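Local coordinates for protein aminotransferase (Neisseria meningitidis Z2491, PDB 3JTX) that probably transfers amino groups between amino acids and 2-oxo acids, using pyridoxal phosphate carried as a Schiff base on an active-site lysine, at residues 125-130 with 144-149; 178-183 with 328-333; 203-208 with 238-243; 335-340 with 355-360. One frame throughout, in Å; residues are numbered along the deposited sequence.

Contacts 1 and 3 belong to the same mostly parallel sheet of the large domain, their centres about 16 Å apart. Contact 3 carries D207 and S242 to the pyridine nitrogen and the phosphate of the lysine-bound cofactor at position 245. Contact 2 reaches that cofactor too, through N179 ND2 and its O3, yet comes no nearer to contact 3 than about 6 Å between nearest atoms. Contact 4 is the outlying one, about 28 Å from contact 3 between centres. It still packs on contact 2, where W330 CH2 lies 3.5 Å from G356 CA, and on contact 1, where F129 N probably hydrogen-bonds to L359 O at 2.8 Å.

Contact 1 (125-130 with 144-149)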
loop_
_atom_site.group_PDB
_atom_site.type_symbol
_atom_site.label_atom_id
_atom_site.label_comp_id
_atom_site.label_asym_id
_atom_site.label_seq_id
_atom_site.Cartn_x
_atom_site.Cartn_y
_atom_site.Cartn_z
ATOM N N SER A 125 -3.155 21.436 9.386
ATOM C CA SER A 125 -4.099 21.084 8.328
ATOM C C SER A 125 -5.077 22.217 8.078
ATOM O O SER A 125 -5.398 22.961 8.996
ATOM C CB SER A 125 -4.904 19.830 8.727
ATOM O OG SER A 125 -6.000 19.586 7.836
ATOM N N PRO A 126 -5.589 22.340 6.838
ATOM C CA PRO A 126 -6.718 23.244 6.664
ATOM C C PRO A 126 -7.930 22.725 7.438
ATOM O O PRO A 126 -7.963 21.540 7.830
ATOM C CB PRO A 126 -6.972 23.193 5.154
ATOM C CG PRO A 126 -6.482 21.840 4.763
ATOM C CD PRO A 126 -5.255 21.650 5.581
ATOM N N ASN A 127 -8.895 23.616 7.670
ATOM C CA ASN A 127 -10.149 23.272 8.344
ATOM C C ASN A 127 -11.267 24.102 7.709
ATOM O O ASN A 127 -11.248 25.331 7.828
ATOM C CB ASN A 127 -10.038 23.556 9.828
ATOM C CG ASN A 127 -11.143 22.915 10.649
ATOM O OD1 ASN A 127 -11.668 21.848 10.308
ATOM N ND2 ASN A 127 -11.471 23.554 11.786
ATOM N N PRO A 128 -12.226 23.446 7.008
ATOM C CA PRO A 128 -12.452 22.001 6.837
ATOM C C PRO A 128 -11.276 21.217 6.249
ATOM O O PRO A 128 -10.475 21.766 5.469
ATOM C CB PRO A 128 -13.666 21.934 5.890
ATOM C CG PRO A 128 -14.350 23.214 6.046
ATOM C CD PRO A 128 -13.245 24.228 6.288
ATOM N N PHE A 129 -11.190 19.936 6.623
ATOM C CA PHE A 129 -10.042 19.093 6.282
ATOM C C PHE A 129 -10.455 17.828 5.533
ATOM O O PHE A 129 -11.628 17.474 5.478
ATOM C CB PHE A 129 -9.249 18.734 7.556
ATOM C CG PHE A 129 -10.012 17.909 8.562
ATOM C CD1 PHE A 129 -10.835 18.518 9.505
ATOM C CD2 PHE A 129 -9.882 16.526 8.594
ATOM C CE1 PHE A 129 -11.539 17.766 10.430
ATOM C CE2 PHE A 129 -10.569 15.765 9.529
ATOM C CZ PHE A 129 -11.408 16.386 10.445
ATOM N N TYR A 130 -9.468 17.164 4.942
ATOM C CA TYR A 130 -9.648 15.841 4.350
ATOM C C TYR A 130 -9.226 14.821 5.384
ATOM O O TYR A 130 -8.140 14.921 5.968
ATOM C CB TYR A 130 -8.809 15.704 3.071
ATOM C CG TYR A 130 -8.889 14.378 2.341
ATOM C CD1 TYR A 130 -10.096 13.884 1.855
ATOM C CD2 TYR A 130 -7.732 13.648 2.069
ATOM C CE1 TYR A 130 -10.144 12.674 1.131
ATOM C CE2 TYR A 130 -7.774 12.435 1.351
ATOM C CZ TYR A 130 -8.971 11.952 0.895
ATOM O OH TYR A 130 -8.988 10.744 0.198
ATOM N N ILE A 144 -2.541 17.178 15.759
ATOM C CA ILE A 144 -3.091 17.896 14.604
ATOM C C ILE A 144 -3.610 19.277 15.011
ATOM O O ILE A 144 -4.299 19.421 16.026
ATOM C CB ILE A 144 -4.169 17.090 13.834
ATOM C CG1 ILE A 144 -4.557 17.852 12.553
ATOM C CG2 ILE A 144 -5.398 16.799 14.725
ATOM C CD1 ILE A 144 -4.965 16.989 11.389
ATOM N N HIS A 145 -3.234 20.290 14.228
ATOM C CA HIS A 145 -3.636 21.654 14.460
ATOM C C HIS A 145 -4.264 22.202 13.192
ATOM O O HIS A 145 -3.909 21.785 12.094
ATOM C CB HIS A 145 -2.444 22.489 14.917
ATOM C CG HIS A 145 -1.959 22.125 16.286
ATOM N ND1 HIS A 145 -2.312 22.834 17.413
ATOM C CD2 HIS A 145 -1.175 21.108 16.713
ATOM C CE1 HIS A 145 -1.750 22.283 18.474
ATOM N NE2 HIS A 145 -1.055 21.233 18.077
ATOM N N PHE A 146 -5.223 23.110 13.348
ATOM C CA PHE A 146 -6.102 23.510 12.252
ATOM C C PHE A 146 -6.004 24.990 11.908
ATOM O O PHE A 146 -6.119 25.845 12.780
ATOM C CB PHE A 146 -7.550 23.110 12.590
ATOM C CG PHE A 146 -7.761 21.618 12.628
ATOM C CD1 PHE A 146 -7.792 20.879 11.454
ATOM C CD2 PHE A 146 -7.925 20.954 13.833
ATOM C CE1 PHE A 146 -7.969 19.503 11.483
ATOM C CE2 PHE A 146 -8.098 19.584 13.871
ATOM C CZ PHE A 146 -8.139 18.853 12.696
ATOM N N ALA A 147 -5.747 25.276 10.629
ATOM C CA ALA A 147 -5.805 26.624 10.074
ATOM C C ALA A 147 -7.155 26.776 9.362
ATOM O O ALA A 147 -7.364 26.184 8.296
ATOM C CB ALA A 147 -4.655 26.865 9.101
ATOM N N ASN A 148 -8.063 27.551 9.956
ATOM C CA ASN A 148 -9.429 27.701 9.439
ATOM C C ASN A 148 -9.480 28.423 8.108
ATOM O O ASN A 148 -8.660 29.311 7.842
ATOM C CB ASN A 148 -10.335 28.433 10.436
ATOM C CG ASN A 148 -10.668 27.598 11.649
ATOM O OD1 ASN A 148 -10.425 26.387 11.699
ATOM N ND2 ASN A 148 -11.206 28.255 12.664
ATOM N N CYS A 149 -10.456 28.029 7.290
ATOM C CA CYS A 149 -10.633 28.543 5.932
ATOM C C CYS A 149 -11.991 29.248 5.783
ATOM O O CYS A 149 -12.958 28.651 5.309
ATOM C CB CYS A 149 -10.537 27.378 4.955
ATOM S SG CYS A 149 -8.949 26.551 5.030
#
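N127 ND2 is held by two oxygens: it donates to N148 OD1 across the contact at 3.0 Å, and elsewhere in the chain to R361 O. The two asparagines are partners on parallel strands 122-127 and 143-148, which with helix 131-139 between them form a beta-alpha-beta unit at the border of the large-domain sheet. Their side chains lie side by side and point the same way, but the amide planes are turned 44° apart and ND2 comes to OD1 tilted out of the carbonyl plane. In N148 the first torsion sets CG beside the backbone N (chi1 -71°), and the end of the side chain comes nearer N127. The other end of that amide, ND2, is bonded to T363 OG1.

The backbones pair by S125 N to H145 O at 2.8 Å and A147 N to S125 O at 2.9 Å. N127 N gives A147 O a weak bond, then C149 N closes on N127 O at 2.9 Å.

F146 shares the face of S125 and N127. Its CB rests on N127 CB at 3.7 Å, while P126 O lies at the edge of its ring, near the plane. A cis peptide bond before P128 turns the chain, and F129 then meets the same ring: CD1 is 3.6 Å from F146 CE1, with the planes oblique at 38°. Beside the strand ends, P126 CB touches C149 SG at 3.9 Å.

Contact 2 (178-183 with 328-333); sequences NNPSGS and YIWLKV
P180 lies over the indole of W330, its CG 3.6 Å from the centroid of the six-membered ring and only 12° off the ring normal, a CH-pi contact. CB of the same proline comes down on W330 CE3, also at 3.6 Å, so one edge of the pyrrolidine is pressed against the face. With W330 CG anti to the backbone N (chi1 -174°), the indole lies alongside P180, the two side chains pointing the same way. Next to this, the amide of N179 covers part of the Y328 ring: OD1 stands 3.6 Å above the ring plane toward its rim, amide and ring 20° apart. Both polar ends of that amide are used elsewhere, OD1 by R374 and ND2 by O3 of the lysine-bound cofactor, while Y328 OH is bonded to Y210 OH.

The backbones, by contrast, make no direct hydrogen bond and are joined through water. Water 1 donates to Y328 O at 2.6 Å and to P180 O at 3.2 Å; water 2 accepts from W330 N at 2.9 Å and donates to S181 O.

The 178-183 turn itself carries a cis peptide bond before P180, and N178 OD1 receives S181 N in its carbonyl plane at 3.1 Å, an Asx motif. An asparagine-proline pair beside the cofactor is familiar from class I aminotransferases. The loop follows strand 169-175 and leads into helix 187-200; strand 328-332 borders the small sheet, beside strand 372-376, with helix 294-314 packed against I329.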
loop_
_atom_site.group_PDB
_atom_site.type_symbol
_atom_site.label_atom_id
_atom_site.label_comp_id
_atom_site.label_asym_id
_atom_site.label_seq_id
_atom_site.Cartn_x
_atom_site.Cartn_y
_atom_site.Cartn_z
ATOM N N ASN A 178 -9.140 22.902 -3.228
ATOM C CA ASN A 178 -9.559 22.393 -1.937
ATOM C C ASN A 178 -10.844 21.562 -2.009
ATOM O O ASN A 178 -11.758 21.848 -2.784
ATOM C CB ASN A 178 -9.742 23.551 -0.958
ATOM C CG ASN A 178 -9.998 23.078 0.450
ATOM O OD1 ASN A 178 -11.154 22.986 0.889
ATOM N ND2 ASN A 178 -8.928 22.771 1.170
ATOM N N ASN A 179 -10.854 20.481 -1.238
ATOM C CA ASN A 179 -12.064 19.749 -0.886
ATOM C C ASN A 179 -12.338 20.155 0.560
ATOM O O ASN A 179 -11.551 19.825 1.440
ATOM C CB ASN A 179 -11.807 18.249 -0.992
ATOM C CG ASN A 179 -13.012 17.397 -0.618
ATOM O OD1 ASN A 179 -14.060 17.912 -0.226
ATOM N ND2 ASN A 179 -12.867 16.073 -0.755
ATOM N N PRO A 180 -13.471 20.827 0.832
ATOM C CA PRO A 180 -14.670 21.041 0.013
ATOM C C PRO A 180 -14.832 22.395 -0.699
ATOM O O PRO A 180 -15.763 22.541 -1.477
ATOM C CB PRO A 180 -15.779 20.934 1.057
ATOM C CG PRO A 180 -15.156 21.645 2.287
ATOM C CD PRO A 180 -13.676 21.304 2.215
ATOM N N SER A 181 -13.971 23.374 -0.440
ATOM C CA SER A 181 -14.273 24.768 -0.849
ATOM C C SER A 181 -14.052 25.076 -2.335
ATOM O O SER A 181 -14.558 26.092 -2.840
ATOM C CB SER A 181 -13.472 25.768 -0.002
ATOM O OG SER A 181 -12.116 25.846 -0.425
ATOM N N GLY A 182 -13.277 24.237 -3.020
ATOM C CA GLY A 182 -12.884 24.464 -4.405
ATOM C C GLY A 182 -11.778 25.502 -4.575
ATOM O O GLY A 182 -11.329 25.768 -5.691
ATOM N N SER A 183 -11.333 26.089 -3.467
ATOM C CA SER A 183 -10.385 27.184 -3.513
ATOM C C SER A 183 -9.027 26.714 -4.000
ATOM O O SER A 183 -8.534 25.654 -3.577
ATOM C CB SER A 183 -10.202 27.801 -2.126
ATOM O OG SER A 183 -9.211 28.841 -2.184
ATOM N N TYR A 328 -16.941 20.348 -6.601
ATOM C CA TYR A 328 -17.794 20.682 -5.456
ATOM C C TYR A 328 -18.350 22.086 -5.543
ATOM O O TYR A 328 -17.686 22.999 -6.065
ATOM C CB TYR A 328 -17.021 20.552 -4.143
ATOM C CG TYR A 328 -16.464 19.181 -3.940
ATOM C CD1 TYR A 328 -17.304 18.093 -3.671
ATOM C CD2 TYR A 328 -15.104 18.959 -4.020
ATOM C CE1 TYR A 328 -16.778 16.813 -3.485
ATOM C CE2 TYR A 328 -14.569 17.689 -3.839
ATOM C CZ TYR A 328 -15.397 16.624 -3.566
ATOM O OH TYR A 328 -14.832 15.363 -3.425
ATOM N N ILE A 329 -19.582 22.240 -5.058
ATOM C CA ILE A 329 -20.135 23.532 -4.703
ATOM C C ILE A 329 -20.212 23.539 -3.157
ATOM O O ILE A 329 -20.831 22.660 -2.550
ATOM C CB ILE A 329 -21.535 23.739 -5.289
ATOM C CG1 ILE A 329 -21.487 23.737 -6.827
ATOM C CG2 ILE A 329 -22.125 25.047 -4.797
ATOM C CD1 ILE A 329 -22.853 23.898 -7.467
ATOM N N TRP A 330 -19.549 24.511 -2.539
ATOM C CA TRP A 330 -19.583 24.706 -1.083
ATOM C C TRP A 330 -20.662 25.751 -0.835
ATOM O O TRP A 330 -20.399 26.959 -0.823
ATOM C CB TRP A 330 -18.173 25.133 -0.628
ATOM C CG TRP A 330 -17.851 25.290 0.847
ATOM C CD1 TRP A 330 -17.239 26.387 1.430
ATOM C CD2 TRP A 330 -17.995 24.321 1.890
ATOM N NE1 TRP A 330 -17.025 26.159 2.761
ATOM C CE2 TRP A 330 -17.491 24.906 3.077
ATOM C CE3 TRP A 330 -18.518 23.022 1.945
ATOM C CZ2 TRP A 330 -17.505 24.238 4.309
ATOM C CZ3 TRP A 330 -18.545 22.360 3.178
ATOM C CH2 TRP A 330 -18.022 22.958 4.333
ATOM N N LEU A 331 -21.890 25.280 -0.649
ATOM C CA LEU A 331 -23.059 26.143 -0.662
ATOM C C LEU A 331 -23.364 26.751 0.713
ATOM O O LEU A 331 -23.600 26.034 1.695
ATOM C CB LEU A 331 -24.276 25.365 -1.177
ATOM C CG LEU A 331 -25.548 26.205 -1.336
ATOM C CD1 LEU A 331 -25.366 27.227 -2.473
ATOM C CD2 LEU A 331 -26.782 25.332 -1.577
ATOM N N LYS A 332 -23.367 28.078 0.770
ATOM C CA LYS A 332 -23.739 28.803 1.979
ATOM C C LYS A 332 -25.238 28.641 2.238
ATOM O O LYS A 332 -26.067 28.976 1.390
ATOM C CB LYS A 332 -23.364 30.289 1.852
ATOM C CG LYS A 332 -23.530 31.103 3.147
ATOM C CD LYS A 332 -23.148 32.586 2.935
ATOM C CE LYS A 332 -23.812 33.508 3.962
ATOM N NZ LYS A 332 -23.424 34.954 3.796
ATOM N N VAL A 333 -25.560 28.112 3.418
ATOM C CA VAL A 333 -26.924 27.886 3.846
ATOM C C VAL A 333 -27.505 29.204 4.389
ATOM O O VAL A 333 -26.968 29.766 5.350
ATOM C CB VAL A 333 -26.979 26.800 4.948
ATOM C CG1 VAL A 333 -28.404 26.660 5.509
ATOM C CG2 VAL A 333 -26.447 25.469 4.387
HETATM O O HOH W 1 -16.177 24.073 -4.250
HETATM O O HOH W 2 -17.517 26.113 -3.921
#

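Contact 3 (203-208 with 238-243); sequences IIASDE and LMFTSL
Strands 203-207 and 237-242 are parallel neighbours in the large-domain sheet, linked through a beta-alpha-beta unit that includes helix 223-229, and their C-terminal ends help form the cofactor site. The pairing is regular: L238 N bonds to I204 O, S206 N to L238 O at 3.0 Å, F240 N to S206 O at 2.8 Å and E208 N to F240 O at 2.9 Å.

A205, L238, D207 and F240 share one face, where A205 CB touches the ring of F240 at CE1, 3.6 Å away. On the other face S206 OG donates to E208 OE2 at 2.8 Å, and C223 N bonds to that oxygen too. The chain of selenomethionine M239 bends at its last torsion (chi3 -70°), which places the methyl CE 3.5 Å from E208 OE1, the two side chains crossing at about a right angle.

D207 OD2 bonds to N1 of the cofactor, the aspartate-pyridine pairing known from fold type I PLP enzymes, and also to Y133 OH; S242 OG reaches the phosphate oxygen OP2. Helix 100-111 packs on L238 and F240, while helix 187-200 covers I204 and S206 from the opposite face of the sheet.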
loop_
_atom_site.group_PDB
_atom_site.type_symbol
_atom_site.label_atom_id
_atom_site.label_comp_id
_atom_site.label_asym_id
_atom_site.label_seq_id
_atom_site.Cartn_x
_atom_site.Cartn_y
_atom_site.Cartn_z
ATOM N N ILE A 203 8.007 20.729 6.406
ATOM C CA ILE A 203 7.842 20.224 5.057
ATOM C C ILE A 203 6.457 20.624 4.610
ATOM O O ILE A 203 5.537 20.639 5.422
ATOM C CB ILE A 203 7.966 18.677 5.053
ATOM C CG1 ILE A 203 9.405 18.282 5.362
ATOM C CG2 ILE A 203 7.512 18.071 3.729
ATOM C CD1 ILE A 203 9.550 16.837 5.850
ATOM N N ILE A 204 6.302 20.974 3.338
ATOM C CA ILE A 204 4.966 21.237 2.770
ATOM C C ILE A 204 4.525 20.062 1.908
ATOM O O ILE A 204 5.273 19.628 1.020
ATOM C CB ILE A 204 4.958 22.526 1.902
ATOM C CG1 ILE A 204 5.202 23.751 2.790
ATOM C CG2 ILE A 204 3.620 22.665 1.152
ATOM C CD1 ILE A 204 5.564 25.030 2.000
ATOM N N ALA A 205 3.338 19.524 2.200
ATOM C CA ALA A 205 2.733 18.464 1.419
ATOM C C ALA A 205 1.466 19.035 0.776
ATOM O O ALA A 205 0.515 19.424 1.481
ATOM C CB ALA A 205 2.416 17.226 2.317
ATOM N N SER A 206 1.473 19.114 -0.554
ATOM C CA SER A 206 0.378 19.696 -1.311
ATOM C C SER A 206 -0.424 18.634 -2.068
ATOM O O SER A 206 0.085 17.988 -2.986
ATOM C CB SER A 206 0.909 20.755 -2.273
ATOM O OG SER A 206 -0.156 21.494 -2.841
ATOM N N ASP A 207 -1.684 18.479 -1.665
ATOM C CA ASP A 207 -2.619 17.511 -2.235
ATOM C C ASP A 207 -3.326 18.161 -3.419
ATOM O O ASP A 207 -4.206 19.016 -3.250
ATOM C CB ASP A 207 -3.601 17.066 -1.156
ATOM C CG ASP A 207 -4.594 16.009 -1.626
ATOM O OD1 ASP A 207 -4.732 15.763 -2.847
ATOM O OD2 ASP A 207 -5.258 15.439 -0.729
ATOM N N GLU A 208 -2.905 17.775 -4.614
ATOM C CA GLU A 208 -3.345 18.421 -5.854
ATOM C C GLU A 208 -4.191 17.537 -6.777
ATOM O O GLU A 208 -4.248 17.764 -7.997
ATOM C CB GLU A 208 -2.119 18.986 -6.584
ATOM C CG GLU A 208 -1.492 20.106 -5.763
ATOM C CD GLU A 208 -0.225 20.721 -6.340
ATOM O OE1 GLU A 208 0.198 20.379 -7.473
ATOM O OE2 GLU A 208 0.338 21.572 -5.618
ATOM N N LEU A 238 6.738 18.797 -1.460
ATOM C CA LEU A 238 6.292 17.609 -2.159
ATOM C C LEU A 238 4.853 17.824 -2.611
ATOM O O LEU A 238 4.010 18.220 -1.815
ATOM C CB LEU A 238 6.347 16.391 -1.255
ATOM C CG LEU A 238 7.727 15.842 -0.867
ATOM C CD1 LEU A 238 7.517 14.757 0.195
ATOM C CD2 LEU A 238 8.511 15.298 -2.091
HETATM N N MSE A 239 4.586 17.575 -3.891
HETATM C CA MSE A 239 3.224 17.525 -4.384
HETATM C C MSE A 239 2.766 16.069 -4.454
HETATM O O MSE A 239 3.542 15.179 -4.794
HETATM C CB MSE A 239 3.137 18.169 -5.769
HETATM C CG MSE A 239 3.771 17.338 -6.844
HETATM SE SE MSE A 239 3.472 17.930 -8.669
HETATM C CE MSE A 239 1.717 17.608 -8.976
ATOM N N PHE A 240 1.499 15.838 -4.129
ATOM C CA PHE A 240 0.885 14.526 -4.190
ATOM C C PHE A 240 -0.255 14.624 -5.186
ATOM O O PHE A 240 -1.119 15.519 -5.079
ATOM C CB PHE A 240 0.330 14.141 -2.808
ATOM C CG PHE A 240 1.372 13.888 -1.800
ATOM C CD1 PHE A 240 2.029 14.943 -1.168
ATOM C CD2 PHE A 240 1.721 12.583 -1.466
ATOM C CE1 PHE A 240 2.992 14.713 -0.247
ATOM C CE2 PHE A 240 2.706 12.341 -0.522
ATOM C CZ PHE A 240 3.349 13.410 0.092
ATOM N N THR A 241 -0.252 13.758 -6.193
ATOM C CA THR A 241 -1.372 13.720 -7.101
ATOM C C THR A 241 -1.747 12.318 -7.533
ATOM O O THR A 241 -1.110 11.345 -7.128
ATOM C CB THR A 241 -1.196 14.677 -8.283
ATOM O OG1 THR A 241 -2.475 14.857 -8.903
ATOM C CG2 THR A 241 -0.155 14.161 -9.309
ATOM N N SER A 242 -2.794 12.227 -8.354
ATOM C CA SER A 242 -3.474 10.998 -8.594
ATOM C C SER A 242 -4.194 11.030 -9.923
ATOM O O SER A 242 -4.573 12.096 -10.406
ATOM C CB SER A 242 -4.493 10.843 -7.452
ATOM O OG SER A 242 -5.345 9.784 -7.626
ATOM N N LEU A 243 -4.396 9.848 -10.497
ATOM C CA LEU A 243 -5.244 9.671 -11.679
ATOM C C LEU A 243 -6.737 9.519 -11.324
ATOM O O LEU A 243 -7.569 9.452 -12.213
ATOM C CB LEU A 243 -4.785 8.440 -12.484
ATOM C CG LEU A 243 -3.428 8.524 -13.195
ATOM C CD1 LEU A 243 -3.009 7.134 -13.756
ATOM C CD2 LEU A 243 -3.444 9.585 -14.308
HETATM O O HOH W 3 -2.156 16.950 -10.316
#

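Contact 4 (335-340 with 355-360)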
loop_
_atom_site.group_PDB
_atom_site.type_symbol
_atom_site.label_atom_id
_atom_site.label_comp_id
_atom_site.label_asym_id
_atom_site.label_seq_id
_atom_site.Cartn_x
_atom_site.Cartn_y
_atom_site.Cartn_z
ATOM N N ASP A 335 -29.931 30.281 6.432
ATOM C CA ASP A 335 -30.137 30.478 7.877
ATOM C C ASP A 335 -29.020 29.914 8.742
ATOM O O ASP A 335 -29.132 29.915 9.963
ATOM C CB ASP A 335 -31.516 29.964 8.331
ATOM C CG ASP A 335 -31.627 28.427 8.380
ATOM O OD1 ASP A 335 -30.630 27.677 8.233
ATOM O OD2 ASP A 335 -32.761 27.968 8.592
ATOM N N GLY A 336 -27.947 29.438 8.109
ATOM C CA GLY A 336 -26.783 28.930 8.827
ATOM C C GLY A 336 -26.862 27.494 9.339
ATOM O O GLY A 336 -25.871 26.988 9.851
ATOM N N ASP A 337 -28.017 26.837 9.217
ATOM C CA ASP A 337 -28.204 25.505 9.793
ATOM C C ASP A 337 -28.056 24.432 8.703
ATOM O O ASP A 337 -29.028 24.029 8.065
ATOM C CB ASP A 337 -29.555 25.404 10.506
ATOM C CG ASP A 337 -29.704 24.131 11.320
ATOM O OD1 ASP A 337 -28.909 23.183 11.138
ATOM O OD2 ASP A 337 -30.631 24.072 12.143
ATOM N N ASP A 338 -26.828 23.969 8.514
ATOM C CA ASP A 338 -26.516 23.000 7.474
ATOM C C ASP A 338 -27.120 21.615 7.746
ATOM O O ASP A 338 -27.414 20.872 6.803
ATOM C CB ASP A 338 -25.005 22.910 7.234
ATOM C CG ASP A 338 -24.211 22.723 8.517
ATOM O OD1 ASP A 338 -24.216 23.657 9.363
ATOM O OD2 ASP A 338 -23.602 21.640 8.695
ATOM N N LEU A 339 -27.319 21.281 9.021
ATOM C CA LEU A 339 -27.953 20.023 9.399
ATOM C C LEU A 339 -29.431 20.030 8.986
ATOM O O LEU A 339 -29.907 19.086 8.356
ATOM C CB LEU A 339 -27.848 19.816 10.912
ATOM C CG LEU A 339 -28.269 18.456 11.449
ATOM C CD1 LEU A 339 -27.514 17.327 10.694
ATOM C CD2 LEU A 339 -27.999 18.415 12.960
ATOM N N ALA A 340 -30.135 21.108 9.326
ATOM C CA ALA A 340 -31.552 21.251 8.988
ATOM C C ALA A 340 -31.734 21.327 7.466
ATOM O O ALA A 340 -32.708 20.806 6.949
ATOM C CB ALA A 340 -32.161 22.474 9.671
ATOM N N PRO A 355 -23.659 17.917 5.291
ATOM C CA PRO A 355 -23.482 19.007 6.234
ATOM C C PRO A 355 -22.001 19.347 6.423
ATOM O O PRO A 355 -21.172 18.462 6.698
ATOM C CB PRO A 355 -24.104 18.448 7.524
ATOM C CG PRO A 355 -25.157 17.539 7.029
ATOM C CD PRO A 355 -24.530 16.871 5.851
ATOM N N GLY A 356 -21.660 20.615 6.234
ATOM C CA GLY A 356 -20.255 21.036 6.271
ATOM C C GLY A 356 -19.576 20.757 7.596
ATOM O O GLY A 356 -18.364 20.525 7.649
ATOM N N ARG A 357 -20.344 20.771 8.679
ATOM C CA ARG A 357 -19.790 20.492 10.010
ATOM C C ARG A 357 -19.128 19.110 10.069
ATOM O O ARG A 357 -18.203 18.881 10.863
ATOM C CB ARG A 357 -20.872 20.652 11.096
ATOM C CG ARG A 357 -21.922 19.552 11.114
ATOM C CD ARG A 357 -23.070 19.900 12.051
ATOM N NE ARG A 357 -23.767 21.100 11.599
ATOM C CZ ARG A 357 -24.700 21.744 12.293
ATOM N NH1 ARG A 357 -25.073 21.313 13.493
ATOM N NH2 ARG A 357 -25.281 22.818 11.776
ATOM N N PHE A 358 -19.559 18.203 9.197
ATOM C CA PHE A 358 -18.984 16.859 9.168
ATOM C C PHE A 358 -17.581 16.782 8.575
ATOM O O PHE A 358 -16.918 15.736 8.700
ATOM C CB PHE A 358 -19.920 15.886 8.428
ATOM C CG PHE A 358 -21.254 15.633 9.126
ATOM C CD1 PHE A 358 -21.463 15.956 10.463
ATOM C CD2 PHE A 358 -22.293 15.034 8.433
ATOM C CE1 PHE A 358 -22.697 15.694 11.086
ATOM C CE2 PHE A 358 -23.530 14.772 9.049
ATOM C CZ PHE A 358 -23.728 15.102 10.366
ATOM N N LEU A 359 -17.134 17.855 7.914
ATOM C CA LEU A 359 -15.803 17.916 7.293
ATOM C C LEU A 359 -14.820 18.772 8.093
ATOM O O LEU A 359 -13.699 19.044 7.630
ATOM C CB LEU A 359 -15.913 18.495 5.863
ATOM C CG LEU A 359 -16.793 17.712 4.887
ATOM C CD1 LEU A 359 -16.900 18.428 3.534
ATOM C CD2 LEU A 359 -16.203 16.325 4.716
ATOM N N ALA A 360 -15.244 19.213 9.281
ATOM C CA ALA A 360 -14.476 20.174 10.052
ATOM C C ALA A 360 -14.432 19.827 11.536
ATOM O O ALA A 360 -15.286 19.098 12.053
ATOM C CB ALA A 360 -15.064 21.555 9.865
HETATM O O HOH W 4 -26.246 25.528 12.945
HETATM O O HOH W 5 -27.774 22.381 13.909
#
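The first turn of helix 338-349 comes up beside the 3-10 turn 356-359, D338 and P355 being nearest with their CA atoms 5.2 Å apart. R357 grips D338 side-on in a salt bridge with two nitrogens, the two flat groups set 52° apart. NH2 reaches OD1 at 2.8 Å in a nearly straight bond (168°), approaching from above the carboxylate plane though OD1 lies in the guanidinium plane; NE meets OD2 on its syn side, tilted out of the carboxylate plane, at 3.0 Å. The backbone R357 N adds a weak, long bond to the same OD2, 3.4 Å away, while OD1 is also bonded to G371 N. The first torsion of D338 (chi1 50°) places CG on the side of R357, at the edge of the guanidinium and in its plane.

The guanidinium has an apolar neighbour over its centre, L339 CB, 3.9 Å from CZ. L339 CD1 touches P355 CG and F358 CZ more loosely. D337 OD1 is a long salt-bridge partner of R357 NH2 at 3.7 Å, well out of the guanidinium plane, so charge alone acts there; water 5 joins that oxygen to NH1. Two aspartates beside one guanidinium would be expected to keep R357 protonated.

D337 is the N-cap of helix 338-349, its OD1 accepting the capping bond from A340 N at 3.0 Å. D335 OD1 accepts D337 N in an Asx turn just before it, and the arrangement as a whole is an aspartate N-cap on a helix start whose first-turn carboxylate is bridged by arginine.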